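Local coordinates for protein beta-galactosidase (Bacillus circulans subsp. alkalophilus, PDB 3TTY) that hydrolyses terminal beta-D-galactosyl residues from beta-galactosides and holds galactose in the pocket of its TIM-barrel domain, at residues V272-Y277 / M289-M294; T250-G255 / M304-T309; I512-I517 / L546-H551. One frame throughout, in Å; residues are numbered along the deposited sequence.

Interaction 1. Residues V272-Y277 / M289-M294; sequences VSWDNY and MAHNLM. With GLA (alpha-D-galactopyranose), chain H.
Trp274 carries this contact, with its indole set against three side chains of helix 289-294. Met294 lies over one face of the five-membered ring. Its CG sits 3.5 Å from the ring centroid, 12° off the ring normal, in a CH-pi contact. With CG anti to its own carbonyl carbon, Met294 sets that methylene over the indole. The Met294 sulfur lies obliquely to the same ring, SD 4.3 Å from the centroid of the five-membered ring, a Met-aromatic contact. At the indole edge, Trp274 NE1 donates a hydrogen bond to His291 ND1 at 3.2 Å. The acceptor lies in the indole plane, but the donor is tilted 29° from the imidazole plane. The two rings meet obliquely. At the far end of the indole, Trp274 CH2 reaches Ala290 CB at 3.5 Å. An alanine in place of Trp274 would probably leave His291 ND1 without this donor and open a gap between the strand and Met294 and Ala290.

Strand 273-275 and helix 284-296 belong to one beta-alpha-beta unit of the TIM barrel. The two short segments run nearly antiparallel, with axes 9.7 Å apart, and the indole spans this interval. Further out, Asn276 CB lies over the indole face opposite Met294. Asn276 OD1 is 3.3 Å from His291 NE2, with the amide and imidazole planes 81° apart. Val272 CG1 packs beside Met294 CB at 4.2 Å. The ring of Phe303, at the start of the next strand, also meets Trp274. On the ligand side of the strand, Asp275 and Tyr277 belong to the galactose pocket. Tyr277 has the sugar's O6 over one ring face.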
loop_
_atom_site.group_PDB
_atom_site.type_symbol
_atom_site.label_atom_id
_atom_site.label_comp_id
_atom_site.label_asym_id
_atom_site.label_seq_id
_atom_site.Cartn_x
_atom_site.Cartn_y
_atom_site.Cartn_z
ATOM N N VAL A 272 36.505 9.230 -3.362
ATOM C CA VAL A 272 35.111 8.845 -3.439
ATOM C C VAL A 272 34.922 7.933 -4.640
ATOM O O VAL A 272 35.660 8.020 -5.611
ATOM C CB VAL A 272 34.215 10.083 -3.577
ATOM C CG1 VAL A 272 32.790 9.689 -3.958
ATOM C CG2 VAL A 272 34.248 10.903 -2.283
ATOM N N SER A 273 33.964 7.019 -4.551
ATOM C CA SER A 273 33.561 6.236 -5.703
ATOM C C SER A 273 32.070 6.036 -5.567
ATOM O O SER A 273 31.534 6.112 -4.453
ATOM C CB SER A 273 34.291 4.895 -5.749
ATOM O OG SER A 273 33.836 4.013 -4.739
ATOM N N TRP A 274 31.383 5.822 -6.684
ATOM C CA TRP A 274 29.932 5.677 -6.619
ATOM C C TRP A 274 29.356 4.905 -7.786
ATOM O O TRP A 274 30.046 4.621 -8.767
ATOM C CB TRP A 274 29.241 7.039 -6.421
ATOM C CG TRP A 274 28.792 7.797 -7.646
ATOM C CD1 TRP A 274 29.583 8.443 -8.567
ATOM C CD2 TRP A 274 27.435 8.055 -8.037
ATOM N NE1 TRP A 274 28.797 9.063 -9.518
ATOM C CE2 TRP A 274 27.477 8.840 -9.215
ATOM C CE3 TRP A 274 26.188 7.691 -7.512
ATOM C CZ2 TRP A 274 26.323 9.265 -9.872
ATOM C CZ3 TRP A 274 25.037 8.114 -8.170
ATOM C CH2 TRP A 274 25.114 8.887 -9.339
ATOM N N ASP A 275 28.080 4.569 -7.655
ATOM C CA ASP A 275 27.414 3.656 -8.562
ATOM C C ASP A 275 26.224 4.371 -9.199
ATOM O O ASP A 275 25.220 4.636 -8.544
ATOM C CB ASP A 275 26.970 2.397 -7.797
ATOM C CG ASP A 275 28.126 1.733 -7.012
ATOM O OD1 ASP A 275 29.303 1.874 -7.411
ATOM O OD2 ASP A 275 27.859 1.056 -5.994
ATOM N N ASN A 276 26.345 4.681 -10.486
ATOM C CA ASN A 276 25.350 5.497 -11.180
ATOM C C ASN A 276 24.410 4.689 -12.070
ATOM O O ASN A 276 24.820 4.151 -13.111
ATOM C CB ASN A 276 26.042 6.590 -11.997
ATOM C CG ASN A 276 25.070 7.406 -12.810
ATOM O OD1 ASN A 276 25.370 7.823 -13.934
ATOM N ND2 ASN A 276 23.890 7.631 -12.259
ATOM N N TYR A 277 23.150 4.620 -11.646
ATOM C CA TYR A 277 22.124 3.844 -12.339
ATOM C C TYR A 277 20.882 4.670 -12.640
ATOM O O TYR A 277 19.877 4.567 -11.936
ATOM C CB TYR A 277 21.743 2.615 -11.513
ATOM C CG TYR A 277 22.870 1.602 -11.425
ATOM C CD1 TYR A 277 23.032 0.630 -12.404
ATOM C CD2 TYR A 277 23.782 1.631 -10.372
ATOM C CE1 TYR A 277 24.065 -0.295 -12.330
ATOM C CE2 TYR A 277 24.814 0.714 -10.292
ATOM C CZ TYR A 277 24.950 -0.245 -11.274
ATOM O OH TYR A 277 25.978 -1.157 -11.206
ATOM N N MET A 289 23.648 16.301 -11.251
ATOM C CA MET A 289 23.692 16.790 -9.878
ATOM C C MET A 289 24.294 15.740 -8.930
ATOM O O MET A 289 25.021 16.087 -7.993
ATOM C CB MET A 289 22.294 17.230 -9.406
ATOM C CG MET A 289 22.314 18.031 -8.106
ATOM S SD MET A 289 20.688 18.514 -7.508
ATOM C CE MET A 289 19.867 16.922 -7.413
ATOM N N ALA A 290 24.010 14.464 -9.182
ATOM C CA ALA A 290 24.591 13.387 -8.370
ATOM C C ALA A 290 26.116 13.208 -8.549
ATOM O O ALA A 290 26.848 13.069 -7.565
ATOM C CB ALA A 290 23.843 12.058 -8.597
ATOM N N HIS A 291 26.595 13.206 -9.793
ATOM C CA HIS A 291 28.033 13.149 -10.025
ATOM C C HIS A 291 28.647 14.356 -9.335
ATOM O O HIS A 291 29.688 14.262 -8.675
ATOM C CB HIS A 291 28.377 13.238 -11.517
ATOM C CG HIS A 291 27.932 12.066 -12.341
ATOM N ND1 HIS A 291 28.386 10.783 -12.128
ATOM C CD2 HIS A 291 27.115 12.000 -13.421
ATOM C CE1 HIS A 291 27.846 9.972 -13.022
ATOM N NE2 HIS A 291 27.073 10.689 -13.818
ATOM N N ASN A 292 27.999 15.503 -9.529
ATOM C CA ASN A 292 28.450 16.758 -8.947
ATOM C C ASN A 292 28.621 16.631 -7.437
ATOM O O ASN A 292 29.670 16.959 -6.891
ATOM C CB ASN A 292 27.454 17.868 -9.270
ATOM C CG ASN A 292 28.072 19.253 -9.198
ATOM O OD1 ASN A 292 28.800 19.583 -8.251
ATOM N ND2 ASN A 292 27.783 20.072 -10.199
ATOM N N LEU A 293 27.590 16.127 -6.768
ATOM C CA LEU A 293 27.644 15.945 -5.327
ATOM C C LEU A 293 28.797 15.033 -4.938
ATOM O O LEU A 293 29.401 15.198 -3.885
ATOM C CB LEU A 293 26.324 15.359 -4.812
ATOM C CG LEU A 293 26.258 15.100 -3.309
ATOM C CD1 LEU A 293 26.328 16.425 -2.536
ATOM C CD2 LEU A 293 24.995 14.349 -2.963
ATOM N N MET A 294 29.112 14.058 -5.781
ATOM C CA MET A 294 30.158 13.111 -5.423
ATOM C C MET A 294 31.514 13.801 -5.472
ATOM O O MET A 294 32.436 13.474 -4.714
ATOM C CB MET A 294 30.137 11.885 -6.339
ATOM C CG MET A 294 28.882 11.020 -6.243
ATOM S SD MET A 294 28.611 10.224 -4.654
ATOM C CE MET A 294 27.553 11.430 -3.845
HETATM C C1 GLA H . 24.928 -1.967 -6.955
HETATM C C2 GLA H . 25.883 -3.054 -6.403
HETATM C C3 GLA H . 26.348 -4.050 -7.480
HETATM C C4 GLA H . 25.117 -4.514 -8.244
HETATM C C5 GLA H . 24.354 -3.295 -8.773
HETATM C C6 GLA H . 23.163 -3.791 -9.603
HETATM O O1 GLA H . 25.536 -0.982 -7.810
HETATM O O2 GLA H . 27.023 -2.454 -5.809
HETATM O O3 GLA H . 26.990 -5.202 -6.906
HETATM O O4 GLA H . 24.304 -5.213 -7.309
HETATM O O5 GLA H . 23.842 -2.545 -7.666
HETATM O O6 GLA H . 22.658 -2.729 -10.423
#

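Interaction 2. Residues T250-G255 / M304-T309; sequences TTNLMG and MLMEQT. With GLA (alpha-D-galactopyranose), chain H.
Thr250 and Met306 meet tip to tip, with Thr250 CG2 at 3.9 Å from Met306 CE. Thr250 CG2 lies between its backbone N and carbonyl carbon, while OG1 is anti to that N (chi1 -170°). The methyl is thereby presented to Met306, and OG1 has Val271 O as a partner outside the segments. Met304 SD approaches the same methyl at 4.3 Å. Met306 is bent at chi2 and chi3, and its CE ends against the Thr250 methyl.

At Asn252, CB packs on Met306 CG at 4.1 Å. The amide continues toward the sugar. Asn252 ND2 gives a weak hydrogen bond to Glu307 OE2, 3.0 Å long and bent to 124° at the hydrogen. The amide and carboxylate planes are 48° apart. The Asn252 amide has stronger ties elsewhere: ND2 bonds to Asn149 OD1, and OD1 accepts from Glu150 N. These ties fix the rotation of the amide.

Glu307 extends beyond CG and turns both carboxylate oxygens to the galactose. OE2 accepts from the sugar's O2 at 2.8 Å as well as, weakly, from Asn252. OE1 lies 2.4 Å from the sugar's O1, too short to be taken at face value.

Strands 249-253 and 303-307 are separated in the sheet by strand 273-275, so this contact runs between side chains on the inner side. The methionine and threonine side chains form part of the barrel interior. Asn252 and Glu307, near the C-terminal ends of their strands, line the sugar pocket, as expected of a TIM-barrel glycoside hydrolase.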
loop_
_atom_site.group_PDB
_atom_site.type_symbol
_atom_site.label_atom_id
_atom_site.label_comp_id
_atom_site.label_asym_id
_atom_site.label_seq_id
_atom_site.Cartn_x
_atom_site.Cartn_y
_atom_site.Cartn_z
ATOM N N THR A 250 38.852 2.882 -0.841
ATOM C CA THR A 250 37.538 3.476 -1.021
ATOM C C THR A 250 36.454 2.476 -0.654
ATOM O O THR A 250 36.732 1.305 -0.355
ATOM C CB THR A 250 37.323 3.948 -2.473
ATOM O OG1 THR A 250 36.130 4.726 -2.558
ATOM C CG2 THR A 250 37.210 2.758 -3.429
ATOM N N THR A 251 35.216 2.950 -0.664
ATOM C CA THR A 251 34.060 2.069 -0.664
ATOM C C THR A 251 33.046 2.713 -1.603
ATOM O O THR A 251 33.155 3.900 -1.891
ATOM C CB THR A 251 33.493 1.811 0.767
ATOM O OG1 THR A 251 32.434 0.855 0.685
ATOM C CG2 THR A 251 32.973 3.121 1.410
ATOM N N ASN A 252 32.102 1.945 -2.135
ATOM C CA ASN A 252 31.249 2.495 -3.192
ATOM C C ASN A 252 29.922 3.076 -2.690
ATOM O O ASN A 252 29.115 2.373 -2.068
ATOM C CB ASN A 252 31.050 1.503 -4.356
ATOM C CG ASN A 252 30.588 0.125 -3.900
ATOM O OD1 ASN A 252 30.710 -0.227 -2.732
ATOM N ND2 ASN A 252 30.073 -0.666 -4.833
ATOM N N LEU A 253 29.717 4.364 -2.967
ATOM C CA LEU A 253 28.576 5.110 -2.430
ATOM C C LEU A 253 27.447 5.222 -3.450
ATOM O O LEU A 253 27.617 4.875 -4.627
ATOM C CB LEU A 253 29.003 6.518 -1.986
ATOM C CG LEU A 253 30.329 6.623 -1.230
ATOM C CD1 LEU A 253 30.565 8.049 -0.772
ATOM C CD2 LEU A 253 30.378 5.668 -0.057
ATOM N N MET A 254 26.307 5.740 -3.006
ATOM C CA MET A 254 25.093 5.663 -3.816
ATOM C C MET A 254 24.466 7.023 -4.097
ATOM O O MET A 254 23.249 7.149 -4.170
ATOM C CB MET A 254 24.088 4.698 -3.181
ATOM C CG MET A 254 24.610 3.262 -3.146
ATOM S SD MET A 254 23.590 2.091 -2.230
ATOM C CE MET A 254 24.014 2.537 -0.550
ATOM N N GLY A 255 25.311 8.037 -4.260
ATOM C CA GLY A 255 24.842 9.351 -4.652
ATOM C C GLY A 255 23.944 9.982 -3.608
ATOM O O GLY A 255 24.350 10.166 -2.454
ATOM N N MET A 304 35.901 8.155 -8.437
ATOM C CA MET A 304 35.718 6.982 -9.283
ATOM C C MET A 304 34.240 6.790 -9.585
ATOM O O MET A 304 33.407 6.870 -8.684
ATOM C CB MET A 304 36.235 5.712 -8.590
ATOM C CG MET A 304 37.697 5.736 -8.195
ATOM S SD MET A 304 38.215 4.241 -7.324
ATOM C CE MET A 304 37.948 2.962 -8.570
ATOM N N LEU A 305 33.914 6.556 -10.854
ATOM C CA LEU A 305 32.655 5.922 -11.214
ATOM C C LEU A 305 33.006 4.454 -11.035
ATOM O O LEU A 305 33.775 3.886 -11.831
ATOM C CB LEU A 305 32.303 6.188 -12.681
ATOM C CG LEU A 305 30.865 6.276 -13.212
ATOM C CD1 LEU A 305 30.695 5.506 -14.539
ATOM C CD2 LEU A 305 29.820 5.857 -12.196
ATOM N N MET A 306 32.503 3.851 -9.963
ATOM C CA MET A 306 32.816 2.454 -9.687
ATOM C C MET A 306 31.888 1.565 -10.496
ATOM O O MET A 306 32.298 0.510 -10.967
ATOM C CB MET A 306 32.694 2.147 -8.190
ATOM C CG MET A 306 33.055 0.719 -7.791
ATOM S SD MET A 306 34.818 0.359 -7.901
ATOM C CE MET A 306 35.489 1.483 -6.667
ATOM N N GLU A 307 30.638 1.992 -10.657
ATOM C CA GLU A 307 29.687 1.223 -11.458
ATOM C C GLU A 307 28.688 2.053 -12.256
ATOM O O GLU A 307 28.414 3.222 -11.958
ATOM C CB GLU A 307 28.874 0.254 -10.599
ATOM C CG GLU A 307 29.637 -0.598 -9.621
ATOM C CD GLU A 307 28.676 -1.287 -8.678
ATOM O OE1 GLU A 307 27.534 -1.519 -9.119
ATOM O OE2 GLU A 307 29.039 -1.583 -7.512
ATOM N N GLN A 308 28.129 1.381 -13.253
ATOM C CA GLN A 308 27.018 1.828 -14.075
ATOM C C GLN A 308 26.774 0.582 -14.921
ATOM O O GLN A 308 27.677 -0.246 -15.076
ATOM C CB GLN A 308 27.411 3.012 -14.975
ATOM C CG GLN A 308 28.483 2.680 -16.021
ATOM C CD GLN A 308 28.817 3.848 -16.956
ATOM O OE1 GLN A 308 28.178 4.892 -16.928
ATOM N NE2 GLN A 308 29.827 3.659 -17.786
ATOM N N THR A 309 25.579 0.406 -15.461
ATOM C CA THR A 309 25.393 -0.746 -16.333
ATOM C C THR A 309 25.846 -0.417 -17.761
ATOM O O THR A 309 25.704 0.723 -18.213
ATOM C CB THR A 309 23.945 -1.256 -16.326
ATOM O OG1 THR A 309 23.791 -2.241 -17.350
ATOM C CG2 THR A 309 22.974 -0.122 -16.572
HETATM C C1 GLA H . 24.928 -1.967 -6.955
HETATM C C2 GLA H . 25.883 -3.054 -6.403
HETATM C C3 GLA H . 26.348 -4.050 -7.480
HETATM C C4 GLA H . 25.117 -4.514 -8.244
HETATM C C5 GLA H . 24.354 -3.295 -8.773
HETATM C C6 GLA H . 23.163 -3.791 -9.603
HETATM O O1 GLA H . 25.536 -0.982 -7.810
HETATM O O2 GLA H . 27.023 -2.454 -5.809
HETATM O O3 GLA H . 26.990 -5.202 -6.906
HETATM O O4 GLA H . 24.304 -5.213 -7.309
HETATM O O5 GLA H . 23.842 -2.545 -7.666
HETATM O O6 GLA H . 22.658 -2.729 -10.423
#

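Interaction 3. Residues I512-I517 / L546-H551; sequences IWAEEI and LCDVIH
A classic beta bulge interrupts this antiparallel pair of strands in the trimerisation domain, where Glu515 and Glu516 both face Val549. Glu515 N donates to Val549 O at 2.9 Å, and Val549 N donates to Glu516 O at 2.8 Å. The register shifts by one residue between the Ala514-Ile550 and Glu516-Val549 pairs. Before the bulge, Trp513 and His551 form a hydrogen-bonded pair through their backbones.

The side chains of Trp513 and His551 lie side by side. The Trp513 six-membered ring and the His551 ring are nearly parallel, 19° apart, but offset, with little overlap, their centroids 4.7 Å apart. On the other face of the sheet, Ala514 CB touches Ile550 CG2 at 3.7 Å. Ile550 has a second neighbour in Ile512, whose CD1 packs obliquely against Ile550 CB. Beyond the bulge, Ile517 CD1 meets Leu546 CD2 at 4.0 Å, and Ile517 CG1 rests near Asp548 OD1. The other oxygen of Asp548, OD2, is bonded to Tyr584 OH.

The two glutamates also reach the second subunit. Glu516 OE1 forms a salt bridge with Arg371 of that subunit, and Glu515 OE2 accepts from the backbone N of the same arginine. Glu515 CG is anti to its backbone N (chi1 172°), and the chain runs on extended. Its OE1 receives the N-H of His551 NE2 at 2.8 Å, with carboxylate and imidazole nearly coplanar.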
loop_
_atom_site.group_PDB
_atom_site.type_symbol
_atom_site.label_atom_id
_atom_site.label_comp_id
_atom_site.label_asym_id
_atom_site.label_seq_id
_atom_site.Cartn_x
_atom_site.Cartn_y
_atom_site.Cartn_z
ATOM N N ILE A 512 14.398 39.837 6.384
ATOM C CA ILE A 512 12.950 39.638 6.400
ATOM C C ILE A 512 12.567 38.810 7.603
ATOM O O ILE A 512 13.380 38.041 8.121
ATOM C CB ILE A 512 12.437 38.901 5.143
ATOM C CG1 ILE A 512 13.026 37.481 5.063
ATOM C CG2 ILE A 512 12.745 39.682 3.881
ATOM C CD1 ILE A 512 12.122 36.400 5.619
ATOM N N TRP A 513 11.321 38.971 8.032
ATOM C CA TRP A 513 10.748 38.157 9.084
ATOM C C TRP A 513 9.644 37.345 8.462
ATOM O O TRP A 513 8.695 37.907 7.938
ATOM C CB TRP A 513 10.153 39.026 10.196
ATOM C CG TRP A 513 9.246 38.260 11.102
ATOM C CD1 TRP A 513 9.455 37.006 11.591
ATOM C CD2 TRP A 513 7.978 38.686 11.620
ATOM N NE1 TRP A 513 8.405 36.627 12.391
ATOM C CE2 TRP A 513 7.480 37.637 12.419
ATOM C CE3 TRP A 513 7.222 39.852 11.492
ATOM C CZ2 TRP A 513 6.259 37.714 13.079
ATOM C CZ3 TRP A 513 6.015 39.929 12.144
ATOM C CH2 TRP A 513 5.541 38.864 12.930
ATOM N N ALA A 514 9.776 36.024 8.513
ATOM C CA ALA A 514 8.717 35.130 8.063
ATOM C C ALA A 514 7.744 34.822 9.220
ATOM O O ALA A 514 8.087 34.100 10.171
ATOM C CB ALA A 514 9.314 33.858 7.503
ATOM N N GLU A 515 6.534 35.366 9.126
ATOM C CA GLU A 515 5.524 35.215 10.176
ATOM C C GLU A 515 4.894 33.825 10.261
ATOM O O GLU A 515 4.854 33.226 11.336
ATOM C CB GLU A 515 4.422 36.256 10.008
ATOM C CG GLU A 515 3.245 36.060 10.932
ATOM C CD GLU A 515 2.207 37.159 10.775
ATOM O OE1 GLU A 515 2.584 38.265 10.348
ATOM O OE2 GLU A 515 1.017 36.916 11.066
ATOM N N GLU A 516 4.380 33.326 9.140
ATOM C CA GLU A 516 3.732 32.011 9.116
ATOM C C GLU A 516 3.874 31.381 7.738
ATOM O O GLU A 516 4.160 32.070 6.761
ATOM C CB GLU A 516 2.248 32.102 9.509
ATOM C CG GLU A 516 1.395 32.962 8.576
ATOM C CD GLU A 516 -0.033 33.079 9.052
ATOM O OE1 GLU A 516 -0.856 33.672 8.330
ATOM O OE2 GLU A 516 -0.336 32.586 10.162
ATOM N N ILE A 517 3.678 30.073 7.659
ATOM C CA ILE A 517 3.829 29.399 6.383
ATOM C C ILE A 517 2.546 28.651 6.003
ATOM O O ILE A 517 1.916 28.002 6.844
ATOM C CB ILE A 517 5.070 28.465 6.368
ATOM C CG1 ILE A 517 5.511 28.182 4.925
ATOM C CG2 ILE A 517 4.801 27.182 7.166
ATOM C CD1 ILE A 517 6.849 27.452 4.812
ATOM N N LEU A 546 4.576 25.418 -0.925
ATOM C CA LEU A 546 4.479 26.200 0.308
ATOM C C LEU A 546 4.620 27.687 0.035
ATOM O O LEU A 546 5.372 28.092 -0.836
ATOM C CB LEU A 546 5.528 25.748 1.334
ATOM C CG LEU A 546 5.278 24.405 2.030
ATOM C CD1 LEU A 546 6.588 23.670 2.320
ATOM C CD2 LEU A 546 4.459 24.576 3.300
ATOM N N CYS A 547 3.900 28.500 0.796
ATOM C CA CYS A 547 4.004 29.948 0.678
ATOM C C CYS A 547 4.338 30.547 2.031
ATOM O O CYS A 547 3.529 30.490 2.958
ATOM C CB CYS A 547 2.701 30.555 0.152
ATOM S SG CYS A 547 2.288 30.135 -1.574
ATOM N N ASP A 548 5.535 31.111 2.147
ATOM C CA ASP A 548 5.908 31.850 3.346
ATOM C C ASP A 548 5.249 33.226 3.335
ATOM O O ASP A 548 5.315 33.933 2.334
ATOM C CB ASP A 548 7.426 32.019 3.401
ATOM C CG ASP A 548 8.032 31.425 4.652
ATOM O OD1 ASP A 548 7.255 31.066 5.570
ATOM O OD2 ASP A 548 9.279 31.330 4.723
ATOM N N VAL A 549 4.615 33.617 4.436
ATOM C CA VAL A 549 4.063 34.976 4.540
ATOM C C VAL A 549 5.067 35.810 5.311
ATOM O O VAL A 549 5.258 35.583 6.503
ATOM C CB VAL A 549 2.711 34.982 5.267
ATOM C CG1 VAL A 549 2.168 36.406 5.408
ATOM C CG2 VAL A 549 1.725 34.103 4.527
ATOM N N ILE A 550 5.739 36.747 4.644
ATOM C CA ILE A 550 6.897 37.406 5.270
ATOM C C ILE A 550 6.794 38.927 5.359
ATOM O O ILE A 550 5.927 39.531 4.731
ATOM C CB ILE A 550 8.192 37.051 4.530
ATOM C CG1 ILE A 550 8.244 37.758 3.174
ATOM C CG2 ILE A 550 8.289 35.547 4.330
ATOM C CD1 ILE A 550 9.518 37.484 2.416
ATOM N N HIS A 551 7.676 39.540 6.146
ATOM C CA HIS A 551 7.729 40.998 6.229
ATOM C C HIS A 551 9.108 41.537 5.898
ATOM O O HIS A 551 10.107 41.119 6.488
ATOM C CB HIS A 551 7.331 41.485 7.622
ATOM C CG HIS A 551 6.005 40.979 8.085
ATOM N ND1 HIS A 551 4.835 41.689 7.910
ATOM C CD2 HIS A 551 5.660 39.826 8.710
ATOM C CE1 HIS A 551 3.828 40.999 8.420
ATOM N NE2 HIS A 551 4.302 39.866 8.910
#

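Interactions 1 and 2 share the catalytic barrel, with centres 7 Å apart. Strand 273-275 lies between the two strands of interaction 2, and interaction 1 is nested within the chain loop that interaction 2 closes. Tyr277 OH meets Glu307 OE1 at 2.6 Å, and Val272 O meets Met304 N at 2.8 Å. Asp275 OD2 also lies 3.0 Å from Asn252 ND2. Both sets of segments reach the bound galactose, segment 272-277 through Asp275 and Tyr277, while its packing on the helix lies on the outer side. Interaction 2 spans the interior. Interaction 3 stands apart in the trimerisation domain, its centre 35 Å from that of interaction 1 and 41 Å from that of interaction 2.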